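Local coordinates for muconate cycloisomerase (Azorhizobium caulinodans, PDB 3MY9), which belongs to the mandelate racemase and muconate lactonizing enzyme family of the enolase superfamily, with magnesium ions bound in its barrel domain, at residues R93-L98 / E103-V108. Residues are numbered along the deposited sequence; the frame is centred on the assembly and turned at random.
Sequences RMDKML and EAKAAV
K105 leaves its helix with CG anti to the carbonyl carbon (chi1 -63°) and then runs almost fully extended, which carries its ammonium group across to the C-terminal end of helix 87-97. There it meets D95, whose CG is likewise turned beside its own backbone N, chi1 -73°. The two close a salt bridge, with K105 NZ 2.9 Å from D95 OD1; the lysine comes to the anti side of the carboxylate, somewhat out of its plane. A second hydrogen bond runs from K105 NZ to L98 O, also 2.9 Å, and here the donor sits above the carbonyl plane rather than on a lone pair. L98 is the first residue past the helix, so the lysine ties the helix end and the outgoing chain together, two bonds gripping the one nitrogen. D95 also faces K281 through OD2, in a long, weak ion pair.

The lysine's methylenes are used too. K105 CE passes 3.4 Å from M94 O, and L98 CD2 lies 4.2 Å from the same K105 CE. M94 bends at chi3, bringing its CE methyl to 3.9 Å from CB of K105, while SD packs 3.9 Å from CG1 of V108. L75 and I79 of helix 64-79 also touch M94, and V108 reaches L71 and I79, so three helices share this apolar layer. The short segments run nearly antiparallel, at 158°, with their axes 11.0 Å apart. This is a helical hairpin with a tight connection, part of the helical bundle that packs beside the antiparallel sheet in the N-terminal capping domain of enolase-superfamily proteins.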
loop_
_atom_site.group_PDB
_atom_site.type_symbol
_atom_site.label_atom_id
_atom_site.label_comp_id
_atom_site.label_asym_id
_atom_site.label_seq_id
_atom_site.Cartn_x
_atom_site.Cartn_y
_atom_site.Cartn_z
ATOM N N ARG A 93 -26.720 -25.381 -10.917
ATOM C CA ARG A 93 -26.463 -26.715 -11.503
ATOM C C ARG A 93 -25.752 -26.593 -12.865
ATOM O O ARG A 93 -24.779 -27.267 -13.101
ATOM C CB ARG A 93 -27.747 -27.541 -11.622
ATOM N N MET A 94 -26.206 -25.695 -13.736
ATOM C CA MET A 94 -25.603 -25.556 -15.065
ATOM C C MET A 94 -24.148 -25.042 -14.971
ATOM O O MET A 94 -23.291 -25.482 -15.741
ATOM C CB MET A 94 -26.461 -24.663 -15.972
ATOM C CG MET A 94 -27.919 -25.169 -16.212
ATOM S SD MET A 94 -28.886 -24.254 -17.486
ATOM C CE MET A 94 -28.995 -22.663 -16.730
ATOM N N ASP A 95 -23.859 -24.155 -14.015
ATOM C CA ASP A 95 -22.485 -23.663 -13.796
ATOM C C ASP A 95 -21.539 -24.734 -13.188
ATOM O O ASP A 95 -20.329 -24.691 -13.389
ATOM C CB ASP A 95 -22.481 -22.404 -12.909
ATOM C CG ASP A 95 -22.985 -21.146 -13.634
ATOM O OD1 ASP A 95 -23.063 -21.144 -14.893
ATOM O OD2 ASP A 95 -23.275 -20.137 -12.935
ATOM N N LYS A 96 -22.094 -25.671 -12.436
ATOM C CA LYS A 96 -21.321 -26.742 -11.820
ATOM C C LYS A 96 -20.947 -27.829 -12.841
ATOM O O LYS A 96 -19.844 -28.377 -12.790
ATOM C CB LYS A 96 -22.134 -27.375 -10.680
ATOM C CG LYS A 96 -21.477 -28.590 -10.005
ATOM C CD LYS A 96 -20.909 -28.270 -8.615
ATOM C CE LYS A 96 -21.915 -28.629 -7.498
ATOM N NZ LYS A 96 -21.242 -28.928 -6.187
ATOM N N MET A 97 -21.871 -28.143 -13.750
ATOM C CA MET A 97 -21.683 -29.216 -14.733
ATOM C C MET A 97 -20.967 -28.751 -16.008
ATOM O O MET A 97 -20.228 -29.519 -16.616
ATOM C CB MET A 97 -23.031 -29.861 -15.088
ATOM C CG MET A 97 -23.709 -30.584 -13.914
ATOM S SD MET A 97 -22.801 -32.026 -13.257
ATOM C CE MET A 97 -23.436 -33.356 -14.282
ATOM N N LEU A 98 -21.185 -27.501 -16.407
ATOM C CA LEU A 98 -20.527 -26.917 -17.583
ATOM C C LEU A 98 -19.867 -25.582 -17.231
ATOM O O LEU A 98 -20.396 -24.814 -16.422
ATOM C CB LEU A 98 -21.550 -26.706 -18.697
ATOM C CG LEU A 98 -21.088 -26.050 -20.002
ATOM C CD1 LEU A 98 -20.198 -27.000 -20.808
ATOM C CD2 LEU A 98 -22.307 -25.636 -20.802
ATOM N N GLU A 103 -23.932 -17.743 -22.683
ATOM C CA GLU A 103 -25.012 -17.444 -23.631
ATOM C C GLU A 103 -26.112 -18.499 -23.575
ATOM O O GLU A 103 -27.286 -18.178 -23.399
ATOM C CB GLU A 103 -24.458 -17.344 -25.060
ATOM C CG GLU A 103 -23.585 -16.110 -25.329
ATOM C CD GLU A 103 -22.111 -16.249 -24.888
ATOM O OE1 GLU A 103 -21.668 -17.389 -24.601
ATOM O OE2 GLU A 103 -21.396 -15.209 -24.842
ATOM N N ALA A 104 -25.725 -19.758 -23.721
ATOM C CA ALA A 104 -26.682 -20.858 -23.695
ATOM C C ALA A 104 -27.431 -20.970 -22.361
ATOM O O ALA A 104 -28.634 -21.198 -22.330
ATOM C CB ALA A 104 -25.975 -22.167 -24.011
ATOM N N LYS A 105 -26.711 -20.803 -21.259
ATOM C CA LYS A 105 -27.318 -20.831 -19.921
ATOM C C LYS A 105 -28.327 -19.687 -19.775
ATOM O O LYS A 105 -29.427 -19.902 -19.271
ATOM C CB LYS A 105 -26.245 -20.743 -18.815
ATOM C CG LYS A 105 -25.259 -21.917 -18.784
ATOM C CD LYS A 105 -23.978 -21.554 -18.051
ATOM C CE LYS A 105 -23.108 -22.771 -17.799
ATOM N NZ LYS A 105 -21.822 -22.362 -17.171
ATOM N N ALA A 106 -27.952 -18.488 -20.222
ATOM C CA ALA A 106 -28.865 -17.323 -20.168
ATOM C C ALA A 106 -30.177 -17.539 -20.961
ATOM O O ALA A 106 -31.229 -17.038 -20.555
ATOM C CB ALA A 106 -28.165 -16.054 -20.630
ATOM N N ALA A 107 -30.124 -18.305 -22.053
ATOM C CA ALA A 107 -31.343 -18.626 -22.824
ATOM C C ALA A 107 -32.274 -19.529 -22.029
ATOM O O ALA A 107 -33.499 -19.407 -22.122
ATOM C CB ALA A 107 -31.002 -19.283 -24.178
ATOM N N VAL A 108 -31.704 -20.444 -21.252
ATOM C CA VAL A 108 -32.508 -21.308 -20.394
ATOM C C VAL A 108 -33.212 -20.502 -19.306
ATOM O O VAL A 108 -34.409 -20.656 -19.110
ATOM C CB VAL A 108 -31.664 -22.399 -19.739
ATOM C CG1 VAL A 108 -32.436 -23.061 -18.619
ATOM C CG2 VAL A 108 -31.238 -23.429 -20.775
#